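Local coordinates for Blr6230 protein (Bradyrhizobium diazoefficiens USDA 110, PDB 5NGG) that acts as a subclass B3 metallo-beta-lactamase (BJP-1), a zinc enzyme of a family that hydrolyses the ring of beta-lactam antibiotics, at residues 44-49 / 184-189; 208-213 / 285-290; 129-134 / 148-153; 89-94 / 115-120; 53-58 / 71-76. All coordinates share one frame; numbering follows the deposited sequence. Where two conformers were deposited one is given.

Interaction 1: residues 44-49 / 184-189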
# COMPACT_ATOMS: atom_id res chain seq x y z
N ILE A 44 -8.52 -13.13 -4.56
CA ILE A 44 -8.18 -14.52 -4.20
C ILE A 44 -8.75 -14.77 -2.80
O ILE A 44 -8.59 -13.97 -1.91
CB ILE A 44 -6.67 -14.81 -4.26
CG1 ILE A 44 -6.41 -16.31 -4.08
CG2 ILE A 44 -5.85 -13.95 -3.27
CD1 ILE A 44 -5.01 -16.74 -4.49
N ASP A 45 -9.47 -15.87 -2.67
CA ASP A 45 -10.02 -16.32 -1.38
C ASP A 45 -10.76 -15.13 -0.73
O ASP A 45 -11.72 -14.62 -1.32
CB ASP A 45 -8.92 -16.94 -0.53
CG ASP A 45 -9.43 -17.76 0.65
OD1 ASP A 45 -10.67 -17.93 0.82
OD2 ASP A 45 -8.56 -18.23 1.42
N ASN A 46 -10.35 -14.70 0.47
CA ASN A 46 -11.04 -13.66 1.22
C ASN A 46 -10.50 -12.25 1.01
O ASN A 46 -10.81 -11.37 1.79
CB ASN A 46 -11.11 -14.02 2.70
CG ASN A 46 -9.77 -14.18 3.38
OD1 ASN A 46 -8.78 -14.61 2.76
ND2 ASN A 46 -9.75 -13.93 4.68
N ILE A 47 -9.73 -12.04 -0.06
CA ILE A 47 -9.16 -10.74 -0.44
C ILE A 47 -9.95 -10.19 -1.63
O ILE A 47 -10.01 -10.85 -2.69
CB ILE A 47 -7.67 -10.81 -0.78
CG1 ILE A 47 -6.84 -11.36 0.38
CG2 ILE A 47 -7.17 -9.44 -1.22
CD1 ILE A 47 -5.41 -11.65 0.04
N TYR A 48 -10.48 -8.98 -1.46
CA TYR A 48 -11.33 -8.33 -2.46
C TYR A 48 -10.71 -6.97 -2.82
O TYR A 48 -10.30 -6.21 -1.93
CB TYR A 48 -12.75 -8.09 -1.92
CG TYR A 48 -13.49 -9.37 -1.56
CD1 TYR A 48 -13.18 -10.07 -0.40
CD2 TYR A 48 -14.46 -9.91 -2.41
CE1 TYR A 48 -13.82 -11.26 -0.08
CE2 TYR A 48 -15.11 -11.09 -2.09
CZ TYR A 48 -14.79 -11.76 -0.94
OH TYR A 48 -15.42 -12.95 -0.63
N TYR A 49 -10.67 -6.66 -4.11
CA TYR A 49 -10.18 -5.36 -4.60
C TYR A 49 -11.34 -4.38 -4.62
O TYR A 49 -12.37 -4.67 -5.23
CB TYR A 49 -9.60 -5.53 -6.02
CG TYR A 49 -8.90 -4.30 -6.53
CD1 TYR A 49 -9.61 -3.25 -7.13
CD2 TYR A 49 -7.53 -4.17 -6.43
CE1 TYR A 49 -8.97 -2.10 -7.59
CE2 TYR A 49 -6.89 -3.01 -6.90
CZ TYR A 49 -7.60 -1.98 -7.46
OH TYR A 49 -6.88 -0.88 -7.89
N TRP A 184 2.58 -6.41 4.37
CA TRP A 184 1.78 -7.31 5.20
C TRP A 184 1.63 -8.68 4.54
O TRP A 184 1.19 -8.77 3.40
CB TRP A 184 0.40 -6.69 5.39
CG TRP A 184 0.37 -5.44 6.21
CD1 TRP A 184 0.36 -4.15 5.78
CD2 TRP A 184 0.37 -5.38 7.63
NE1 TRP A 184 0.32 -3.30 6.83
CE2 TRP A 184 0.32 -4.02 7.99
CE3 TRP A 184 0.37 -6.35 8.65
CZ2 TRP A 184 0.26 -3.61 9.33
CZ3 TRP A 184 0.33 -5.94 9.94
CH2 TRP A 184 0.25 -4.58 10.28
N GLU A 185 1.98 -9.73 5.28
CA GLU A 185 1.91 -11.10 4.77
C GLU A 185 0.71 -11.84 5.36
O GLU A 185 0.42 -11.75 6.55
CB GLU A 185 3.19 -11.83 5.13
CG GLU A 185 3.27 -13.25 4.63
CD GLU A 185 4.57 -13.95 4.99
OE1 GLU A 185 5.42 -13.37 5.73
OE2 GLU A 185 4.71 -15.12 4.54
N MET A 186 0.02 -12.60 4.52
CA MET A 186 -1.06 -13.48 5.01
C MET A 186 -1.21 -14.68 4.11
O MET A 186 -0.80 -14.68 2.96
CB MET A 186 -2.40 -12.77 5.16
CG MET A 186 -3.02 -12.29 3.86
SD MET A 186 -4.68 -11.62 4.08
CE MET A 186 -5.63 -13.13 4.22
N THR A 187 -1.78 -15.73 4.69
CA THR A 187 -2.02 -16.96 3.96
C THR A 187 -3.48 -16.99 3.47
O THR A 187 -4.43 -16.64 4.21
CB THR A 187 -1.82 -18.16 4.89
OG1 THR A 187 -0.52 -18.06 5.46
CG2 THR A 187 -1.97 -19.49 4.17
N VAL A 188 -3.64 -17.47 2.24
CA VAL A 188 -4.96 -17.74 1.65
C VAL A 188 -4.98 -19.17 1.14
O VAL A 188 -3.93 -19.82 1.05
CB VAL A 188 -5.32 -16.75 0.49
CG1 VAL A 188 -5.40 -15.32 1.01
CG2 VAL A 188 -4.34 -16.86 -0.67
N LYS A 189 -6.17 -19.63 0.76
CA LYS A 189 -6.33 -20.91 0.10
C LYS A 189 -6.51 -20.70 -1.39
O LYS A 189 -7.24 -19.81 -1.83
CB LYS A 189 -7.57 -21.63 0.61
CG LYS A 189 -7.61 -21.86 2.10
CD LYS A 189 -6.41 -22.58 2.66
CE LYS A 189 -6.18 -23.93 2.03
NZ LYS A 189 -5.21 -24.75 2.80
O HOH W 1 -8.87 -18.75 -3.68
O HOH W 2 -7.20 -16.21 4.46
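Ile44 lays its outer branch against Val188, with CD1 of the isoleucine 3.9 Å from CG2 of the valine and the two side chains meeting at a slant. Asp45 follows as the second residue of a type II' beta turn that runs from Ile44 to Ile47. Its CG stands anti to the backbone N (chi1 -165°), and the carboxylate beyond takes a nearly straight hydrogen bond from the main chain: Lys189 N lies 2.8 Å from Asp45 OD2, with an N-H...O angle of 172°. The donor meets that oxygen on the anti side, 35° out of the carboxylate plane. The aspartate and Lys189 side chains lie alongside one another, while the lysine ammonium goes on to a salt bridge with Asp194. A water held by Lys189 O also reaches Asp45 N, the latter bond being weak. Asn46 contributes OD1, which receives a hydrogen bond from a second water 2.8 Å away; the same water also donates to Thr187 O. The asparagine's ND2 is engaged by Lys61 O. At Ile47, CD1 is 3.8 Å from Val188 CG1, the side chains crossing at about a right angle. Tip to tip with it comes Met186, in one of its two conformers, with SD 4.1 Å from Ile47 CD1. Val188 thus has one methyl for each isoleucine at the ends of the turn. The example is a tight beta hairpin, strands 41-44 and 47-49, whose turn docks on strand 182-190 of the other sheet, as expected of the layered beta core of the metallo-beta-lactamase alpha-beta/beta-alpha sandwich.

Interaction 2: residues 208-213 / 285-290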
# COMPACT_ATOMS: atom_id res chain seq x y z
N ASN A 208 10.38 11.32 -3.24
CA ASN A 208 11.39 11.40 -2.19
C ASN A 208 12.74 11.95 -2.67
O ASN A 208 13.17 11.72 -3.79
CB ASN A 208 11.62 10.02 -1.58
CG ASN A 208 10.44 9.56 -0.77
OD1 ASN A 208 9.69 10.37 -0.17
ND2 ASN A 208 10.26 8.26 -0.70
N ARG A 209 13.37 12.70 -1.77
CA ARG A 209 14.73 13.19 -1.97
C ARG A 209 15.68 12.20 -1.29
O ARG A 209 15.53 11.88 -0.11
CB ARG A 209 14.87 14.57 -1.33
CG ARG A 209 13.96 15.62 -1.95
CD ARG A 209 14.33 17.04 -1.52
NE ARG A 209 14.35 17.14 -0.06
CZ ARG A 209 13.29 17.36 0.72
NH1 ARG A 209 12.10 17.67 0.22
NH2 ARG A 209 13.44 17.33 2.05
N LEU A 210 16.66 11.73 -2.06
CA LEU A 210 17.62 10.72 -1.60
C LEU A 210 18.92 11.28 -1.08
O LEU A 210 19.59 10.62 -0.27
CB LEU A 210 17.90 9.74 -2.76
CG LEU A 210 16.66 9.04 -3.35
CD1 LEU A 210 17.08 8.20 -4.54
CD2 LEU A 210 15.95 8.18 -2.31
N VAL A 211 19.29 12.46 -1.58
CA VAL A 211 20.56 13.11 -1.29
C VAL A 211 20.31 14.60 -1.14
O VAL A 211 19.24 15.10 -1.54
CB VAL A 211 21.59 12.85 -2.41
CG1 VAL A 211 22.06 11.40 -2.39
CG2 VAL A 211 21.04 13.22 -3.78
N GLY A 212 21.29 15.32 -0.59
CA GLY A 212 21.18 16.76 -0.37
C GLY A 212 20.57 17.00 0.99
O GLY A 212 21.28 17.06 1.99
N GLN A 213 19.24 17.15 0.99
CA GLN A 213 18.44 17.19 2.21
C GLN A 213 17.49 15.99 2.10
O GLN A 213 16.35 16.13 1.64
CB GLN A 213 17.66 18.51 2.32
CG GLN A 213 18.55 19.74 2.49
N ALA A 285 21.49 8.49 -9.10
CA ALA A 285 22.46 9.16 -9.98
C ALA A 285 21.94 10.50 -10.46
O ALA A 285 22.67 11.49 -10.48
CB ALA A 285 22.82 8.26 -11.16
N LYS A 286 20.67 10.55 -10.82
CA LYS A 286 20.07 11.79 -11.31
C LYS A 286 20.07 12.87 -10.22
O LYS A 286 20.43 14.04 -10.47
CB LYS A 286 18.64 11.52 -11.78
CG LYS A 286 17.87 12.75 -12.24
CD LYS A 286 16.49 12.35 -12.72
CE LYS A 286 15.61 13.57 -12.98
NZ LYS A 286 14.40 13.22 -13.77
N GLN A 287 19.62 12.50 -9.03
CA GLN A 287 19.57 13.47 -7.93
C GLN A 287 20.96 13.89 -7.49
O GLN A 287 21.15 15.05 -7.12
CB GLN A 287 18.80 12.87 -6.75
CG GLN A 287 17.33 12.66 -7.04
CD GLN A 287 16.53 12.31 -5.80
OE1 GLN A 287 16.99 12.58 -4.66
NE2 GLN A 287 15.34 11.73 -5.99
N THR A 288 21.92 12.97 -7.52
CA THR A 288 23.30 13.31 -7.19
C THR A 288 23.83 14.33 -8.19
O THR A 288 24.46 15.32 -7.79
CB THR A 288 24.16 12.05 -7.15
OG1 THR A 288 23.66 11.20 -6.10
CG2 THR A 288 25.62 12.33 -6.86
N ALA A 289 23.61 14.09 -9.48
CA ALA A 289 24.07 15.05 -10.50
C ALA A 289 23.40 16.42 -10.33
O ALA A 289 24.02 17.46 -10.52
CB ALA A 289 23.84 14.52 -11.91
N ALA A 290 22.12 16.41 -9.97
CA ALA A 290 21.37 17.66 -9.78
C ALA A 290 21.85 18.50 -8.61
O ALA A 290 21.62 19.70 -8.60
CB ALA A 290 19.89 17.39 -9.65
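Gln287 grips the backbone of the 208-213 loop with both ends of its amide, and these two hydrogen bonds carry the polar part of the contact. Its OE1 accepts from Leu210 N at 2.8 Å, on a lone pair and almost straight (175°). Its NE2 donates to Asn208 O at 3.1 Å, a more bent bond at 156°, with the oxygen tilted slightly from the amide plane. The chain of Gln287 is extended beyond CG (chi2 -169°), which carries CD out from the helix. Within the loop, Arg209 NE gives a further bond to Gln213 O, 2.8 Å long, and NH2 adds a weak one to the same oxygen.

Van der Waals contacts lie beside these two bonds. Val211 CG2 sits 3.7 Å from Gln287 CB, and both methyls of the valine lie 4.0 Å from Thr288 OG1, a hydroxyl bonded to Leu284 O within its own helix. Leu210 crosses Gln287 at about a right angle, CB 3.5 Å from OE1, and continues onto Phe280 and Leu284 of helix 268-291 and onto Val220 and Tyr223 of helix 219-232.

Asn208 turns its side chain elsewhere, to Tyr136, Tyr223 and the backbone O of His177, a zinc ligand. The chemistry implies recognition of main chain: one neutral amide satisfies a carbonyl and an N-H at once, which fixes its own flip and joins the C-terminal helix to a loop bordering the zinc site.

Interaction 3: residues 129-134 / 148-153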
# COMPACT_ATOMS: atom_id res chain seq x y z
N PRO A 129 4.23 9.29 13.22
CA PRO A 129 4.18 10.77 13.23
C PRO A 129 3.56 11.38 11.98
O PRO A 129 2.93 12.43 12.04
CB PRO A 129 5.65 11.19 13.36
CG PRO A 129 6.36 9.99 13.88
CD PRO A 129 5.59 8.78 13.43
N LEU A 130 3.75 10.70 10.84
CA LEU A 130 3.19 11.14 9.55
C LEU A 130 1.66 11.04 9.57
O LEU A 130 0.95 11.95 9.17
CB LEU A 130 3.74 10.31 8.40
CG LEU A 130 5.14 10.61 7.86
CD1 LEU A 130 6.23 10.49 8.90
CD2 LEU A 130 5.42 9.67 6.69
N LEU A 131 1.16 9.89 10.01
CA LEU A 131 -0.29 9.67 10.11
C LEU A 131 -0.93 10.65 11.08
O LEU A 131 -2.00 11.20 10.79
CB LEU A 131 -0.56 8.23 10.55
CG LEU A 131 -0.21 7.19 9.48
CD1 LEU A 131 -0.08 5.80 10.09
CD2 LEU A 131 -1.26 7.19 8.40
N GLU A 132 -0.29 10.83 12.23
CA GLU A 132 -0.86 11.66 13.29
C GLU A 132 -0.74 13.13 12.98
O GLU A 132 -1.47 13.94 13.55
CB GLU A 132 -0.28 11.26 14.64
CG GLU A 132 -0.66 9.82 15.00
CD GLU A 132 -0.63 9.45 16.46
OE1 GLU A 132 -0.05 10.19 17.27
OE2 GLU A 132 -1.17 8.37 16.76
N GLY A 133 0.17 13.52 12.09
CA GLY A 133 0.32 14.91 11.68
C GLY A 133 -0.37 15.25 10.37
O GLY A 133 -0.63 16.41 10.11
N GLY A 134 -0.62 14.26 9.52
CA GLY A 134 -1.25 14.50 8.22
C GLY A 134 -0.38 15.26 7.23
O GLY A 134 -0.89 16.09 6.47
N PRO A 148 -6.18 14.23 6.16
CA PRO A 148 -6.76 14.38 7.51
C PRO A 148 -6.05 13.49 8.53
O PRO A 148 -5.94 12.29 8.35
CB PRO A 148 -8.22 13.97 7.31
CG PRO A 148 -8.49 14.21 5.86
CD PRO A 148 -7.20 13.82 5.18
N ALA A 149 -5.54 14.12 9.59
CA ALA A 149 -4.72 13.43 10.58
C ALA A 149 -5.54 12.36 11.30
O ALA A 149 -6.74 12.53 11.56
CB ALA A 149 -4.12 14.43 11.58
N VAL A 150 -4.87 11.27 11.63
CA VAL A 150 -5.54 10.12 12.24
C VAL A 150 -4.64 9.49 13.29
O VAL A 150 -3.41 9.36 13.07
CB VAL A 150 -5.95 9.11 11.12
CG1 VAL A 150 -4.74 8.59 10.33
CG2 VAL A 150 -6.83 8.00 11.64
N LYS A 151 -5.24 9.08 14.41
CA LYS A 151 -4.49 8.44 15.48
C LYS A 151 -4.23 6.96 15.18
O LYS A 151 -5.11 6.25 14.66
CB LYS A 151 -5.22 8.60 16.81
CG LYS A 151 -5.30 10.06 17.21
CD LYS A 151 -5.85 10.26 18.60
CE LYS A 151 -5.52 11.66 19.10
NZ LYS A 151 -4.11 11.77 19.58
N VAL A 152 -3.03 6.52 15.52
CA VAL A 152 -2.64 5.14 15.34
C VAL A 152 -2.93 4.40 16.65
O VAL A 152 -2.44 4.78 17.72
CB VAL A 152 -1.15 5.03 14.96
CG1 VAL A 152 -0.69 3.58 14.93
CG2 VAL A 152 -0.89 5.71 13.62
N ASP A 153 -3.71 3.33 16.56
CA ASP A 153 -4.07 2.53 17.74
C ASP A 153 -3.03 1.47 18.08
O ASP A 153 -2.88 1.12 19.26
CB ASP A 153 -5.44 1.92 17.55
CG ASP A 153 -6.50 2.97 17.38
OD1 ASP A 153 -6.86 3.59 18.39
OD2 ASP A 153 -6.95 3.19 16.24
O HOH W 3 -2.15 12.19 17.48
O HOH W 4 -2.03 7.32 19.12
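The carboxylate of Glu132 is the flat group that reaches farthest across this contact, and it is engaged through OE2. The anti lone pair of that oxygen, the one turned away from OE1, takes a hydrogen bond from Val152 N at 2.9 Å and 177°. A water donates to the same OE2 and also to Val152 O, so the glutamate addresses both polar atoms of one residue's backbone. In one of the two conformers of Lys151, a second water accepts from NZ and donates weakly to Glu132 OE1, NZ and OE1 themselves lying 4.9 Å apart. The other planar group is the carbonyl of Leu131. Val150 N approaches it from above the plane, 36° out of it, yet makes a good bond of 3.0 Å to Leu131 O. Ala149 CA adds a CA-H...O contact to that oxygen, and Glu132 CA makes a similar one to Val150 O, so the last turn of the helix and the passing chain interlock through their backbones.

Further contacts are apolar or methyl-to-carbonyl. Leu131 CD1 meets Val152 CG2 at 3.6 Å, the side chains crossing at about a right angle. Ala149 CB rests 3.3 Å from Glu132 O. Gly134, with positive phi, lets the chain leave the helix beside Ala149.

Helix 128-133 is in this way tied to the chain entering strand 154-156, an outermost strand of the seven-stranded sheet, while Leu131 and Val150 also pack on Phe110 of helix 110-117 and Val150 and Val152 on Leu121 of the neighbouring strand 120-124.

Interaction 4: residues 89-94 / 115-120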
# COMPACT_ATOMS: atom_id res chain seq x y z
N PHE A 89 -20.70 -5.93 1.03
CA PHE A 89 -20.18 -5.64 2.36
C PHE A 89 -20.81 -4.39 2.95
O PHE A 89 -21.33 -3.54 2.21
CB PHE A 89 -18.68 -5.38 2.30
CG PHE A 89 -17.86 -6.58 1.92
CD1 PHE A 89 -17.83 -7.71 2.72
CD2 PHE A 89 -17.07 -6.55 0.77
CE1 PHE A 89 -17.06 -8.79 2.37
CE2 PHE A 89 -16.30 -7.63 0.40
CZ PHE A 89 -16.30 -8.76 1.19
N LYS A 90 -20.75 -4.30 4.27
CA LYS A 90 -21.13 -3.11 5.01
C LYS A 90 -19.89 -2.40 5.48
O LYS A 90 -19.07 -3.02 6.17
CB LYS A 90 -22.03 -3.45 6.21
CG LYS A 90 -23.36 -4.04 5.78
CD LYS A 90 -24.29 -4.22 6.97
CE LYS A 90 -23.80 -5.29 7.94
N VAL A 91 -19.78 -1.11 5.18
CA VAL A 91 -18.69 -0.29 5.74
C VAL A 91 -18.66 -0.43 7.26
O VAL A 91 -17.58 -0.54 7.84
CB VAL A 91 -18.77 1.19 5.32
CG1 VAL A 91 -17.79 2.10 6.08
CG2 VAL A 91 -18.49 1.31 3.83
N ALA A 92 -19.84 -0.49 7.89
CA ALA A 92 -19.90 -0.62 9.34
C ALA A 92 -19.23 -1.88 9.91
O ALA A 92 -18.96 -1.95 11.12
CB ALA A 92 -21.36 -0.55 9.79
N ASP A 93 -19.02 -2.90 9.09
CA ASP A 93 -18.36 -4.12 9.55
C ASP A 93 -16.84 -4.06 9.56
O ASP A 93 -16.21 -5.03 9.96
CB ASP A 93 -18.83 -5.32 8.74
CG ASP A 93 -20.27 -5.68 9.00
OD1 ASP A 93 -20.83 -5.32 10.06
OD2 ASP A 93 -20.84 -6.35 8.12
N ILE A 94 -16.26 -2.95 9.12
CA ILE A 94 -14.82 -2.76 9.21
C ILE A 94 -14.43 -2.59 10.69
O ILE A 94 -14.89 -1.67 11.36
CB ILE A 94 -14.36 -1.55 8.40
CG1 ILE A 94 -14.60 -1.79 6.91
CG2 ILE A 94 -12.88 -1.26 8.66
CD1 ILE A 94 -14.53 -0.53 6.06
N LYS A 115 -13.70 7.19 12.12
CA LYS A 115 -14.77 7.83 12.88
C LYS A 115 -16.12 7.17 12.64
O LYS A 115 -16.89 6.95 13.59
CB LYS A 115 -14.84 9.32 12.56
CG LYS A 115 -15.80 10.06 13.47
CD LYS A 115 -15.56 11.56 13.46
CE LYS A 115 -16.62 12.26 14.29
N GLU A 116 -16.40 6.84 11.38
CA GLU A 116 -17.70 6.26 11.00
C GLU A 116 -17.90 4.88 11.61
O GLU A 116 -19.02 4.53 11.98
CB GLU A 116 -17.82 6.18 9.47
CG GLU A 116 -19.10 5.56 8.93
CD GLU A 116 -19.18 5.60 7.41
OE1 GLU A 116 -18.56 6.50 6.79
OE2 GLU A 116 -19.86 4.73 6.84
N THR A 117 -16.82 4.11 11.70
CA THR A 117 -16.91 2.69 12.05
C THR A 117 -16.47 2.32 13.46
O THR A 117 -16.84 1.26 13.95
CB THR A 117 -16.06 1.82 11.10
OG1 THR A 117 -14.67 2.15 11.25
CG2 THR A 117 -16.51 1.99 9.66
N GLY A 118 -15.65 3.16 14.08
CA GLY A 118 -14.98 2.81 15.33
C GLY A 118 -13.83 1.83 15.19
O GLY A 118 -13.39 1.27 16.19
N ALA A 119 -13.35 1.61 13.97
CA ALA A 119 -12.25 0.67 13.74
C ALA A 119 -10.95 1.18 14.35
O ALA A 119 -10.79 2.36 14.62
CB ALA A 119 -12.07 0.47 12.25
N GLN A 120 -10.03 0.25 14.58
CA GLN A 120 -8.67 0.58 15.02
C GLN A 120 -7.73 0.63 13.83
O GLN A 120 -7.85 -0.17 12.94
CB GLN A 120 -8.19 -0.45 16.03
CG GLN A 120 -8.92 -0.40 17.36
CD GLN A 120 -8.51 -1.53 18.28
OE1 GLN A 120 -8.77 -2.70 18.00
NE2 GLN A 120 -7.87 -1.18 19.39
O HOH W 5 -19.24 0.12 12.92
O HOH W 6 -15.61 -1.23 14.03
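Val91 sets its CG1 methyl against two residues at the end of a helix, 3.4 Å from Glu116 OE2 and 3.8 Å from Thr117 CG2, crossing each side chain at about a right angle. CG1 is anti to the backbone N (chi1 170°), which points this methyl at the helix end. The carboxylate oxygen of Glu116 thus lies against a methyl group, while its partner OE1 forms a salt bridge with Lys81, whose chain also touches Val91. Lys81, Glu112 and Glu116 are known to bind a zinc ion in a structure of this protein, though none is bound to them here.

Thr117 turns its methyl to Val91: CG2 is 3.3 Å from Val91 O. OG1 lies between the backbone N and the carbonyl carbon, where it accepts from Ala119 N at 3.1 Å and bonds to Ile113 O one helical turn back. Farther along the chain, Ala119 CB fits against Ile94, 4.1 Å from its CG2, and the isoleucine goes on to pack against Leu66 and Leu68.

The polar link between the two segments is entirely through water. Two waters both donate to Thr117 O; one also donates to Ala92 O and the other to Ile94 O, 2.8 Å from that oxygen. A single carbonyl at the helix end therefore gathers two bridges, one from Ala92 in the 3-10 segment and one from Ile94 at the start of strand 94-98.

Gly118 leaves the helix with positive phi beside an ST turn made by Thr117. The contact lies at the end of helix 110-117, in the beta-alpha-beta crossover that joins the adjacent parallel strands 94-98 and 120-124.

Interaction 5: residues 53-58 / 71-76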
# COMPACT_ATOMS: atom_id res chain seq x y z
N ASP A 53 -8.86 2.85 -10.46
CA ASP A 53 -8.00 2.41 -11.54
C ASP A 53 -6.49 2.60 -11.29
O ASP A 53 -5.68 1.95 -11.94
CB ASP A 53 -8.46 3.09 -12.85
CG ASP A 53 -7.79 2.56 -14.07
OD1 ASP A 53 -7.55 1.33 -14.15
OD2 ASP A 53 -7.52 3.39 -14.96
N GLY A 54 -6.14 3.48 -10.36
CA GLY A 54 -4.74 3.81 -10.11
C GLY A 54 -4.27 3.65 -8.69
O GLY A 54 -3.06 3.77 -8.48
N ILE A 55 -5.17 3.38 -7.72
CA ILE A 55 -4.80 3.20 -6.31
C ILE A 55 -5.51 1.93 -5.83
O ILE A 55 -6.73 1.82 -5.96
CB ILE A 55 -5.21 4.40 -5.44
CG1 ILE A 55 -4.41 5.65 -5.83
CG2 ILE A 55 -4.99 4.05 -3.96
CD1 ILE A 55 -4.94 6.93 -5.24
N ALA A 56 -4.75 0.99 -5.30
CA ALA A 56 -5.30 -0.30 -4.85
C ALA A 56 -5.71 -0.21 -3.39
O ALA A 56 -4.94 0.23 -2.53
CB ALA A 56 -4.23 -1.37 -5.03
N VAL A 57 -6.93 -0.68 -3.11
CA VAL A 57 -7.51 -0.76 -1.77
C VAL A 57 -8.13 -2.14 -1.69
O VAL A 57 -8.67 -2.61 -2.69
CB VAL A 57 -8.59 0.35 -1.56
CG1 VAL A 57 -9.21 0.23 -0.16
CG2 VAL A 57 -7.98 1.73 -1.78
N TYR A 58 -8.07 -2.77 -0.51
CA TYR A 58 -8.59 -4.12 -0.38
C TYR A 58 -9.45 -4.25 0.87
O TYR A 58 -9.22 -3.60 1.88
CB TYR A 58 -7.46 -5.16 -0.29
CG TYR A 58 -6.39 -5.00 -1.33
CD1 TYR A 58 -5.34 -4.10 -1.14
CD2 TYR A 58 -6.40 -5.74 -2.51
CE1 TYR A 58 -4.35 -3.92 -2.10
CE2 TYR A 58 -5.39 -5.59 -3.46
CZ TYR A 58 -4.38 -4.68 -3.25
OH TYR A 58 -3.40 -4.53 -4.21
N THR A 71 -6.65 3.21 2.11
CA THR A 71 -7.73 3.95 1.44
C THR A 71 -7.12 4.63 0.19
O THR A 71 -6.12 4.14 -0.34
CB THR A 71 -8.42 4.94 2.40
OG1 THR A 71 -7.45 5.85 2.95
CG2 THR A 71 -9.17 4.21 3.50
N ALA A 72 -7.73 5.69 -0.32
CA ALA A 72 -7.24 6.34 -1.54
C ALA A 72 -7.08 7.83 -1.27
O ALA A 72 -6.91 8.23 -0.11
CB ALA A 72 -8.15 6.00 -2.72
N MET A 73 -7.14 8.67 -2.30
CA MET A 73 -7.01 10.10 -2.10
C MET A 73 -8.11 10.61 -1.19
O MET A 73 -9.19 10.01 -1.14
CB MET A 73 -7.05 10.85 -3.43
CG MET A 73 -5.85 10.64 -4.33
SD MET A 73 -4.35 11.43 -3.73
CE MET A 73 -4.68 13.14 -4.15
N PRO A 74 -7.89 11.74 -0.50
CA PRO A 74 -8.93 12.28 0.37
C PRO A 74 -10.29 12.47 -0.31
O PRO A 74 -11.33 12.25 0.32
CB PRO A 74 -8.32 13.60 0.88
CG PRO A 74 -6.86 13.33 0.87
CD PRO A 74 -6.61 12.46 -0.33
N GLN A 75 -10.29 12.85 -1.59
CA GLN A 75 -11.52 13.11 -2.34
C GLN A 75 -12.26 11.83 -2.76
O GLN A 75 -13.40 11.90 -3.23
CB GLN A 75 -11.24 14.00 -3.56
CG GLN A 75 -10.16 13.49 -4.51
CD GLN A 75 -8.79 14.08 -4.24
OE1 GLN A 75 -8.29 14.07 -3.12
NE2 GLN A 75 -8.16 14.60 -5.29
N SER A 76 -11.62 10.67 -2.61
CA SER A 76 -12.15 9.42 -3.15
C SER A 76 -12.81 8.49 -2.13
O SER A 76 -13.18 7.36 -2.46
CB SER A 76 -11.05 8.65 -3.87
OG SER A 76 -10.60 9.39 -4.98
O HOH W 7 -4.08 2.51 -1.23
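Ile55 and Met73 cross at about a right angle where the segments flanking a beta hairpin come together beside the metal site of the metallo-beta-lactamase fold. The hairpin is the antiparallel pair 58-62 and 65-69, with 53-58 leading into it and 71-76 leaving it. Ile55 uses both branches. CD1, at the end of the longer one, touches Met73 CG at 3.9 Å; CG2, anti to the backbone N, is 3.9 Å from Ala72 CB. The methionine chain bends at chi2 (-71°), which turns SD off the isoleucine, and its side chain goes on to touch Leu104 and Asp105.

Val57 approaches from one residue pair farther along and meets mainly main chain. Its CG2, anti to the carbonyl carbon, lies 3.4 Å from Thr71 O, with Ala72 CB more distant at 4.4 Å. Ala72 is accordingly overlapped by both branched residues, its CB pointing toward them, whereas Thr71 turns its own side chain away: OG1 is held by Gly109 N and His106 O.

The surroundings give this wholly buried packing its place. Asp105, His106 and His242 bind one of the zinc ions; Ile55 touches the first two, and its neighbour Gly54 accepts a hydrogen bond through O from His242 ND1, a second-shell link that would orient that ligand. The two segments are not paired by direct backbone bonds at this level. One water bridges them, donating one hydrogen to Ala56 O and the other to Thr71 O, each oxygen 2.8 Å from it.

How the interactions relate
Interactions 3, 4 and 5 are nested within the long loop of chain that interaction 1 closes, in the order 5, 4, 3, and interaction 2 follows later. Interactions 1, 3, 4 and 5 involve the seven-stranded sheet or the chain leading into and out of its strands; interaction 1 also joins it to the second sheet. Tyr48 of interaction 1 touches Phe89 of interaction 4, and Tyr49 packs on interaction 5, while Asp153 of interaction 3 reaches Gln120 of interaction 4. Interaction 2 stands apart, its centre 37 Å from that of interaction 1, and ties the C-terminal helix 268-291 to a loop near the zinc site, whereas the other four link the sheet and its connections.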